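Local coordinates for protein Ps01740 (Pseudomonas sp. UW4, PDB 5UIF) that belongs to the tautomerase superfamily as a homologue of cis-3-chloroacrylic acid dehalogenase and probably acts as a hydrolytic dehalogenase, at the interface of chains A and B. Sequence-based numbering; all coordinates share one arbitrary frame. Chains: chain A/B, Ps01740.

Contact 1: the interface of chains A and B. Residues chain A 6, 46, 50, 62, 64; chain B 2, 4, 42-44.
In this intersubunit patch, built from side chains of strands 2-8, 40-46 and 61-68 and a loop residue, A:Ser50, the B:Lys44 chain packs against chain A on its way to a carboxylate of its own chain. B:Lys44 leaves its backbone with CG beside the backbone N and anti to the carbonyl carbon. CB leads to CG, which lies against the methyl A:Leu46 CD2 at 3.6 Å. CD passes A:Gln6 NE2, the amide nitrogen, at 3.4 Å, the two side chains crossing at about a right angle. The bend at chi3 (-65°) then turns CE, and with it the ammonium NZ, toward B:Glu4. B:Lys44 NZ ends 3.3 Å from B:Glu4 OE1, a salt bridge within chain B whose hydrogen bond is weak. Across the boundary the same carboxylate meets A:Arg64 tip to tip in a salt bridge, A:Arg64 NH1 to B:Glu4 OE2 at 2.5 Å, with guanidinium and carboxylate planes 68° apart, so the pairing is not a flat, two-pronged one. Two basic groups thus converge on B:Glu4 and would be expected to stabilise its anionic form. Beside this cluster the CD1 end of A:Ile62 and the branched tip of B:Leu42 meet tip to tip, A:Ile62 CD1 to B:Leu42 CD1 at 3.6 Å. At the far end, backbone B:Phe43 N donates a hydrogen bond to A:Ser50 O at 2.8 Å, within the carbonyl plane.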
loop_
_atom_site.group_PDB
_atom_site.type_symbol
_atom_site.label_atom_id
_atom_site.label_comp_id
_atom_site.label_asym_id
_atom_site.label_seq_id
_atom_site.Cartn_x
_atom_site.Cartn_y
_atom_site.Cartn_z
ATOM N N GLN A 6 -7.400 -5.761 2.896
ATOM C CA GLN A 6 -8.199 -4.558 3.097
ATOM C C GLN A 6 -9.683 -4.828 2.878
ATOM O O GLN A 6 -10.113 -5.109 1.760
ATOM C CB GLN A 6 -7.734 -3.441 2.162
ATOM C CG GLN A 6 -6.457 -2.749 2.600
ATOM C CD GLN A 6 -6.072 -1.607 1.681
ATOM O OE1 GLN A 6 -6.555 -1.513 0.553
ATOM N NE2 GLN A 6 -5.200 -0.729 2.163
ATOM N N LEU A 46 -11.488 -0.605 6.369
ATOM C CA LEU A 46 -11.901 0.666 5.791
ATOM C C LEU A 46 -13.184 1.155 6.449
ATOM O O LEU A 46 -14.065 0.359 6.774
ATOM C CB LEU A 46 -12.104 0.530 4.280
ATOM C CG LEU A 46 -10.887 0.089 3.465
ATOM C CD1 LEU A 46 -11.297 -0.270 2.046
ATOM C CD2 LEU A 46 -9.830 1.178 3.457
ATOM N N SER A 50 -16.210 4.483 2.538
ATOM C CA SER A 50 -14.902 4.858 2.013
ATOM C C SER A 50 -14.406 3.826 1.005
ATOM O O SER A 50 -13.282 3.913 0.511
ATOM C CB SER A 50 -13.888 5.017 3.148
ATOM O OG SER A 50 -14.329 5.978 4.092
ATOM N N ILE A 62 -9.734 -6.460 -0.862
ATOM C CA ILE A 62 -8.465 -6.396 -1.576
ATOM C C ILE A 62 -7.343 -7.060 -0.788
ATOM O O ILE A 62 -6.994 -6.622 0.310
ATOM C CB ILE A 62 -8.065 -4.939 -1.894
ATOM C CG1 ILE A 62 -9.036 -4.317 -2.902
ATOM C CG2 ILE A 62 -6.648 -4.885 -2.442
ATOM C CD1 ILE A 62 -10.256 -3.666 -2.279
ATOM N N ARG A 64 -3.427 -7.950 -1.212
ATOM C CA ARG A 64 -2.217 -7.752 -2.000
ATOM C C ARG A 64 -1.012 -8.413 -1.342
ATOM O O ARG A 64 -0.823 -8.318 -0.129
ATOM C CB ARG A 64 -1.955 -6.260 -2.209
ATOM C CG ARG A 64 -2.994 -5.572 -3.078
ATOM C CD ARG A 64 -2.668 -4.102 -3.274
ATOM N NE ARG A 64 -2.758 -3.350 -2.026
ATOM C CZ ARG A 64 -2.488 -2.054 -1.916
ATOM N NH1 ARG A 64 -2.112 -1.362 -2.982
ATOM N NH2 ARG A 64 -2.597 -1.449 -0.742
ATOM N N LEU B 2 -7.515 -0.438 -9.340
ATOM C CA LEU B 2 -7.606 -0.109 -7.924
ATOM C C LEU B 2 -6.988 1.254 -7.626
ATOM O O LEU B 2 -5.823 1.497 -7.938
ATOM C CB LEU B 2 -6.923 -1.188 -7.081
ATOM C CG LEU B 2 -6.933 -0.974 -5.566
ATOM C CD1 LEU B 2 -8.359 -0.952 -5.038
ATOM C CD2 LEU B 2 -6.112 -2.046 -4.865
ATOM N N GLU B 4 -6.304 4.024 -4.510
ATOM C CA GLU B 4 -6.289 4.285 -3.077
ATOM C C GLU B 4 -5.963 5.745 -2.794
ATOM O O GLU B 4 -5.022 6.299 -3.361
ATOM C CB GLU B 4 -5.278 3.379 -2.373
ATOM C CG GLU B 4 -5.553 1.896 -2.529
ATOM C CD GLU B 4 -4.441 1.040 -1.959
ATOM O OE1 GLU B 4 -4.451 0.784 -0.737
ATOM O OE2 GLU B 4 -3.553 0.629 -2.736
ATOM N N LEU B 42 -10.654 3.358 -3.007
ATOM C CA LEU B 42 -10.605 3.223 -1.556
ATOM C C LEU B 42 -10.080 4.492 -0.893
ATOM O O LEU B 42 -9.123 5.104 -1.369
ATOM C CB LEU B 42 -9.728 2.033 -1.164
ATOM C CG LEU B 42 -10.006 0.713 -1.889
ATOM C CD1 LEU B 42 -9.017 -0.349 -1.442
ATOM C CD2 LEU B 42 -11.436 0.256 -1.654
ATOM N N PHE B 43 -10.710 4.883 0.210
ATOM C CA PHE B 43 -10.287 6.063 0.953
ATOM C C PHE B 43 -9.798 5.695 2.351
ATOM O O PHE B 43 -10.572 5.243 3.194
ATOM C CB PHE B 43 -11.429 7.077 1.044
ATOM C CG PHE B 43 -11.855 7.631 -0.286
ATOM C CD1 PHE B 43 -12.908 7.064 -0.984
ATOM C CD2 PHE B 43 -11.198 8.717 -0.841
ATOM C CE1 PHE B 43 -13.300 7.572 -2.209
ATOM C CE2 PHE B 43 -11.585 9.228 -2.065
ATOM C CZ PHE B 43 -12.637 8.656 -2.750
ATOM N N LYS B 44 -8.503 5.887 2.585
ATOM C CA LYS B 44 -7.907 5.613 3.887
ATOM C C LYS B 44 -7.521 6.910 4.587
ATOM O O LYS B 44 -7.069 7.860 3.947
ATOM C CB LYS B 44 -6.683 4.706 3.741
ATOM C CG LYS B 44 -6.979 3.370 3.080
ATOM C CD LYS B 44 -5.738 2.496 3.000
ATOM C CE LYS B 44 -4.683 3.107 2.097
ATOM N NZ LYS B 44 -3.456 2.266 2.030
#

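Contact 2: the interface of chains A and B. Residues chain A 80, 84, 98-102; chain B 108-112.
The carbonyl oxygen of A:Val100 takes a hydrogen bond across the boundary from B:Met111 N at 2.8 Å, with the donor nearly along the C=O axis. The pairing is returned by A:Val100 N, which donates to B:Met111 O at 3.0 Å and is almost straight (177° at H). Together they form a reciprocal pair of an antiparallel bridge, by which the short strand 110-111 of chain B docks on the edge of strand 98-105 of chain A. One step along, A:Val102 N gives its hydrogen to B:Trp109 O at 2.9 Å, extending the ladder into the 3-10 turn 107-109. Backbone atoms thus hold the segment in register, while B:Met111 supplies the main side-chain contact, with 68 Å² hidden by the partner. Its CG is anti to the backbone N (chi1 -178°), and the chain runs out straight until it bends at chi3 (-67°), laying the thioether over helix 73-91 of chain A. There B:Met111 CE rests on A:Leu80 CB at 3.7 Å, and SD crosses obliquely past the hydroxyl A:Thr84 OG1. That hydroxyl is engaged within its own helix, bonding to A:Leu80 O from above the carbonyl plane. On the opposite side of the strand, B:Glu112 runs alongside A:Val99 in the same direction, its CB 3.9 Å from A:Val99 CG2.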
loop_
_atom_site.group_PDB
_atom_site.type_symbol
_atom_site.label_atom_id
_atom_site.label_comp_id
_atom_site.label_asym_id
_atom_site.label_seq_id
_atom_site.Cartn_x
_atom_site.Cartn_y
_atom_site.Cartn_z
ATOM N N LEU A 80 -2.448 -17.052 -6.253
ATOM C CA LEU A 80 -3.620 -16.220 -6.516
ATOM C C LEU A 80 -4.921 -16.995 -6.339
ATOM O O LEU A 80 -5.834 -16.544 -5.644
ATOM C CB LEU A 80 -3.558 -15.643 -7.932
ATOM C CG LEU A 80 -2.627 -14.457 -8.183
ATOM C CD1 LEU A 80 -2.497 -14.193 -9.672
ATOM C CD2 LEU A 80 -3.148 -13.223 -7.471
ATOM N N THR A 84 -7.813 -16.691 -3.185
ATOM C CA THR A 84 -9.147 -16.267 -3.602
ATOM C C THR A 84 -10.217 -17.270 -3.178
ATOM O O THR A 84 -11.254 -16.889 -2.632
ATOM C CB THR A 84 -9.221 -16.069 -5.128
ATOM O OG1 THR A 84 -8.171 -15.190 -5.551
ATOM C CG2 THR A 84 -10.565 -15.484 -5.527
ATOM N N VAL A 98 -14.037 -9.479 -4.818
ATOM C CA VAL A 98 -12.780 -9.907 -4.215
ATOM C C VAL A 98 -11.634 -9.770 -5.213
ATOM O O VAL A 98 -11.694 -10.311 -6.317
ATOM C CB VAL A 98 -12.852 -11.366 -3.722
ATOM C CG1 VAL A 98 -11.475 -11.853 -3.302
ATOM C CG2 VAL A 98 -13.841 -11.494 -2.575
ATOM N N VAL A 99 -10.591 -9.043 -4.823
ATOM C CA VAL A 99 -9.440 -8.831 -5.692
ATOM C C VAL A 99 -8.144 -9.255 -5.008
ATOM O O VAL A 99 -7.837 -8.801 -3.906
ATOM C CB VAL A 99 -9.321 -7.354 -6.123
ATOM C CG1 VAL A 99 -8.052 -7.135 -6.932
ATOM C CG2 VAL A 99 -10.547 -6.932 -6.920
ATOM N N VAL A 100 -7.391 -10.131 -5.665
ATOM C CA VAL A 100 -6.117 -10.601 -5.133
ATOM C C VAL A 100 -4.983 -10.301 -6.109
ATOM O O VAL A 100 -5.100 -10.565 -7.306
ATOM C CB VAL A 100 -6.149 -12.114 -4.834
ATOM C CG1 VAL A 100 -4.827 -12.568 -4.229
ATOM C CG2 VAL A 100 -7.304 -12.448 -3.903
ATOM N N ALA A 101 -3.891 -9.746 -5.594
ATOM C CA ALA A 101 -2.737 -9.411 -6.423
ATOM C C ALA A 101 -1.430 -9.860 -5.774
ATOM O O ALA A 101 -1.171 -9.569 -4.606
ATOM C CB ALA A 101 -2.703 -7.915 -6.699
ATOM N N VAL A 102 -0.612 -10.574 -6.541
ATOM C CA VAL A 102 0.689 -11.031 -6.067
ATOM C C VAL A 102 1.797 -10.492 -6.967
ATOM O O VAL A 102 2.021 -11.003 -8.065
ATOM C CB VAL A 102 0.769 -12.570 -6.017
ATOM C CG1 VAL A 102 2.141 -13.017 -5.537
ATOM C CG2 VAL A 102 -0.319 -13.130 -5.114
ATOM N N SER B 108 -1.384 -11.158 -15.346
ATOM C CA SER B 108 -1.105 -12.452 -14.737
ATOM C C SER B 108 -0.882 -12.341 -13.230
ATOM O O SER B 108 -0.867 -13.347 -12.523
ATOM C CB SER B 108 0.120 -13.091 -15.393
ATOM O OG SER B 108 0.009 -13.078 -16.805
ATOM N N TRP B 109 -0.711 -11.115 -12.744
ATOM C CA TRP B 109 -0.364 -10.893 -11.344
ATOM C C TRP B 109 -1.587 -10.593 -10.483
ATOM O O TRP B 109 -1.499 -10.574 -9.255
ATOM C CB TRP B 109 0.649 -9.751 -11.220
ATOM C CG TRP B 109 1.992 -10.057 -11.820
ATOM C CD1 TRP B 109 2.294 -11.059 -12.697
ATOM C CD2 TRP B 109 3.220 -9.357 -11.575
ATOM N NE1 TRP B 109 3.629 -11.023 -13.017
ATOM C CE2 TRP B 109 4.219 -9.990 -12.342
ATOM C CE3 TRP B 109 3.568 -8.259 -10.784
ATOM C CZ2 TRP B 109 5.544 -9.558 -12.340
ATOM C CZ3 TRP B 109 4.884 -7.833 -10.783
ATOM C CH2 TRP B 109 5.856 -8.481 -11.557
ATOM N N ALA B 110 -2.725 -10.361 -11.128
ATOM C CA ALA B 110 -3.958 -10.070 -10.409
ATOM C C ALA B 110 -5.048 -11.077 -10.752
ATOM O O ALA B 110 -5.015 -11.708 -11.809
ATOM C CB ALA B 110 -4.428 -8.655 -10.714
ATOM N N MET B 111 -6.011 -11.223 -9.849
ATOM C CA MET B 111 -7.156 -12.098 -10.075
ATOM C C MET B 111 -8.412 -11.502 -9.448
ATOM O O MET B 111 -8.408 -11.117 -8.279
ATOM C CB MET B 111 -6.890 -13.495 -9.511
ATOM C CG MET B 111 -8.018 -14.487 -9.751
ATOM S SD MET B 111 -7.647 -16.141 -9.133
ATOM C CE MET B 111 -6.312 -16.615 -10.227
ATOM N N GLU B 112 -9.485 -11.430 -10.228
ATOM C CA GLU B 112 -10.726 -10.821 -9.762
ATOM C C GLU B 112 -11.938 -11.412 -10.472
ATOM O O GLU B 112 -11.871 -11.757 -11.653
ATOM C CB GLU B 112 -10.678 -9.309 -9.973
ATOM C CG GLU B 112 -10.198 -8.917 -11.354
ATOM C CD GLU B 112 -9.898 -7.440 -11.473
ATOM O OE1 GLU B 112 -10.281 -6.673 -10.565
ATOM O OE2 GLU B 112 -9.265 -7.049 -12.473
#

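Contact 3: the interface of chains A and B. Residues chain A 50-55, 60, 62; chain B 21, 25, 36-37, 39-42.
In this tautomerase-superfamily protein, the short strand 51-53 of chain A adds itself antiparallel to strand 40-46 of chain B, an intersubunit beta bridge. A:Phe52 N donates to B:Val41 O at 2.8 Å, in the carbonyl plane, and B:Val41 N answers to A:Phe52 O at 3.0 Å from above the plane of that carbonyl. Past the strand end, A:Ala54 N continues the ladder to B:Val39 O at 3.2 Å, the donor lying nearly along the C=O axis. Side chains alternate to the two faces. A:Phe52, with CG anti to its carbonyl carbon (chi1 -68°), turns its ring toward helix 14-32 of chain B, where the methyl B:Ala21 CB sits over one face, 3.6 Å from the centroid of the A:Phe52 ring and displaced toward the rim, a CH-pi contact. B:Val41 O lies at the ring's edge, in its plane. On the other face A:Thr53 and B:His40 lie alongside, pointing the same way. The hydroxyl A:Thr53 OG1 and the imidazole B:His40 ND1 share a hydrogen bond of 2.8 Å whose donor is not settled by the coordinates, while A:Thr53 CG2 rests near B:His40 CE1 at 3.6 Å. Sliding past the same imidazole in the opposite sense, A:Pro60 CB faces B:His40 ND1 at 3.6 Å.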
loop_
_atom_site.group_PDB
_atom_site.type_symbol
_atom_site.label_atom_id
_atom_site.label_comp_id
_atom_site.label_asym_id
_atom_site.label_seq_id
_atom_site.Cartn_x
_atom_site.Cartn_y
_atom_site.Cartn_z
ATOM N N SER A 50 -16.210 4.483 2.538
ATOM C CA SER A 50 -14.902 4.858 2.013
ATOM C C SER A 50 -14.406 3.826 1.005
ATOM O O SER A 50 -13.282 3.913 0.511
ATOM C CB SER A 50 -13.888 5.017 3.148
ATOM O OG SER A 50 -14.329 5.978 4.092
ATOM N N ALA A 51 -15.254 2.847 0.710
ATOM C CA ALA A 51 -14.947 1.836 -0.295
ATOM C C ALA A 51 -15.952 1.919 -1.438
ATOM O O ALA A 51 -17.160 1.830 -1.219
ATOM C CB ALA A 51 -14.950 0.447 0.322
ATOM N N PHE A 52 -15.452 2.093 -2.657
ATOM C CA PHE A 52 -16.326 2.292 -3.806
ATOM C C PHE A 52 -16.062 1.297 -4.929
ATOM O O PHE A 52 -14.921 0.917 -5.189
ATOM C CB PHE A 52 -16.181 3.719 -4.340
ATOM C CG PHE A 52 -16.710 4.772 -3.410
ATOM C CD1 PHE A 52 -15.927 5.260 -2.376
ATOM C CD2 PHE A 52 -17.989 5.278 -3.572
ATOM C CE1 PHE A 52 -16.412 6.230 -1.520
ATOM C CE2 PHE A 52 -18.478 6.249 -2.719
ATOM C CZ PHE A 52 -17.689 6.725 -1.692
ATOM N N THR A 53 -17.139 0.880 -5.587
ATOM C CA THR A 53 -17.056 0.048 -6.780
ATOM C C THR A 53 -18.040 0.579 -7.817
ATOM O O THR A 53 -19.229 0.729 -7.529
ATOM C CB THR A 53 -17.361 -1.430 -6.476
ATOM O OG1 THR A 53 -16.392 -1.939 -5.550
ATOM C CG2 THR A 53 -17.320 -2.259 -7.749
ATOM N N ALA A 54 -17.531 0.867 -9.012
ATOM C CA ALA A 54 -18.313 1.489 -10.080
ATOM C C ALA A 54 -18.918 2.813 -9.624
ATOM O O ALA A 54 -20.063 3.131 -9.949
ATOM C CB ALA A 54 -19.403 0.541 -10.573
ATOM N N GLY A 55 -18.143 3.580 -8.862
ATOM C CA GLY A 55 -18.555 4.901 -8.424
ATOM C C GLY A 55 -19.524 4.912 -7.256
ATOM O O GLY A 55 -19.834 5.970 -6.710
ATOM N N PRO A 60 -15.827 -4.102 -1.413
ATOM C CA PRO A 60 -14.868 -5.011 -2.044
ATOM C C PRO A 60 -13.808 -5.480 -1.054
ATOM O O PRO A 60 -13.624 -4.857 -0.008
ATOM C CB PRO A 60 -14.248 -4.150 -3.146
ATOM C CG PRO A 60 -14.309 -2.769 -2.595
ATOM C CD PRO A 60 -15.578 -2.697 -1.785
ATOM N N ILE A 62 -9.734 -6.460 -0.862
ATOM C CA ILE A 62 -8.465 -6.396 -1.576
ATOM C C ILE A 62 -7.343 -7.060 -0.788
ATOM O O ILE A 62 -6.994 -6.622 0.310
ATOM C CB ILE A 62 -8.065 -4.939 -1.894
ATOM C CG1 ILE A 62 -9.036 -4.317 -2.902
ATOM C CG2 ILE A 62 -6.648 -4.885 -2.442
ATOM C CD1 ILE A 62 -10.256 -3.666 -2.279
ATOM N N ALA B 21 -14.719 9.518 -6.011
ATOM C CA ALA B 21 -14.918 8.136 -6.433
ATOM C C ALA B 21 -15.536 8.057 -7.828
ATOM O O ALA B 21 -15.134 7.229 -8.642
ATOM C CB ALA B 21 -15.786 7.397 -5.429
ATOM N N THR B 25 -13.334 7.083 -11.264
ATOM C CA THR B 25 -13.901 5.972 -12.019
ATOM C C THR B 25 -14.212 6.408 -13.448
ATOM O O THR B 25 -13.957 5.674 -14.402
ATOM C CB THR B 25 -15.187 5.433 -11.360
ATOM O OG1 THR B 25 -14.917 5.069 -10.000
ATOM C CG2 THR B 25 -15.710 4.216 -12.111
ATOM N N ALA B 36 -16.857 -0.003 -15.609
ATOM C CA ALA B 36 -16.767 0.651 -14.309
ATOM C C ALA B 36 -16.834 -0.360 -13.168
ATOM O O ALA B 36 -16.377 -0.088 -12.060
ATOM C CB ALA B 36 -17.874 1.686 -14.162
ATOM N N SER B 37 -17.396 -1.531 -13.453
ATOM C CA SER B 37 -17.578 -2.571 -12.445
ATOM C C SER B 37 -16.251 -3.115 -11.919
ATOM O O SER B 37 -16.203 -3.717 -10.846
ATOM C CB SER B 37 -18.418 -3.716 -13.015
ATOM O OG SER B 37 -17.756 -4.343 -14.100
ATOM N N VAL B 39 -13.583 -1.074 -11.535
ATOM C CA VAL B 39 -12.901 0.042 -10.890
ATOM C C VAL B 39 -13.246 0.142 -9.406
ATOM O O VAL B 39 -14.409 0.307 -9.037
ATOM C CB VAL B 39 -13.242 1.379 -11.574
ATOM C CG1 VAL B 39 -12.488 2.519 -10.908
ATOM C CG2 VAL B 39 -12.911 1.312 -13.058
ATOM N N HIS B 40 -12.224 0.043 -8.562
ATOM C CA HIS B 40 -12.400 0.156 -7.118
ATOM C C HIS B 40 -11.637 1.359 -6.571
ATOM O O HIS B 40 -10.442 1.510 -6.821
ATOM C CB HIS B 40 -11.932 -1.119 -6.413
ATOM C CG HIS B 40 -12.597 -2.365 -6.906
ATOM N ND1 HIS B 40 -13.838 -2.773 -6.464
ATOM C CD2 HIS B 40 -12.192 -3.298 -7.800
ATOM C CE1 HIS B 40 -14.169 -3.901 -7.066
ATOM N NE2 HIS B 40 -13.188 -4.240 -7.882
ATOM N N VAL B 41 -12.333 2.212 -5.827
ATOM C CA VAL B 41 -11.695 3.362 -5.197
ATOM C C VAL B 41 -11.797 3.258 -3.680
ATOM O O VAL B 41 -12.885 3.087 -3.130
ATOM C CB VAL B 41 -12.320 4.691 -5.663
ATOM C CG1 VAL B 41 -11.669 5.863 -4.943
ATOM C CG2 VAL B 41 -12.179 4.844 -7.171
ATOM N N LEU B 42 -10.654 3.358 -3.007
ATOM C CA LEU B 42 -10.605 3.223 -1.556
ATOM C C LEU B 42 -10.080 4.492 -0.893
ATOM O O LEU B 42 -9.123 5.104 -1.369
ATOM C CB LEU B 42 -9.728 2.033 -1.164
ATOM C CG LEU B 42 -10.006 0.713 -1.889
ATOM C CD1 LEU B 42 -9.017 -0.349 -1.442
ATOM C CD2 LEU B 42 -11.436 0.256 -1.654
#

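Contacts 1 and 3 are neighbours, the centres of their C-alpha atoms about 9 Å apart, and they share A:Ser50, A:Ile62 and B:Leu42; strand 40-46 of chain B runs through both, and so does strand 61-68 of chain A. Contact 2 stands apart, its C-alpha centre about 15 Å from that of contact 1 and 16 Å from that of contact 3, where strand 110-111 of chain B, the last modelled, reaches a different edge of chain A. The two chains contribute largely different residues to a boundary that is not an exact two-fold. Such head-to-tail pairing, repeated, suits the three-copy assembly, and trimers are typical of cis-3-chloroacrylic acid dehalogenases.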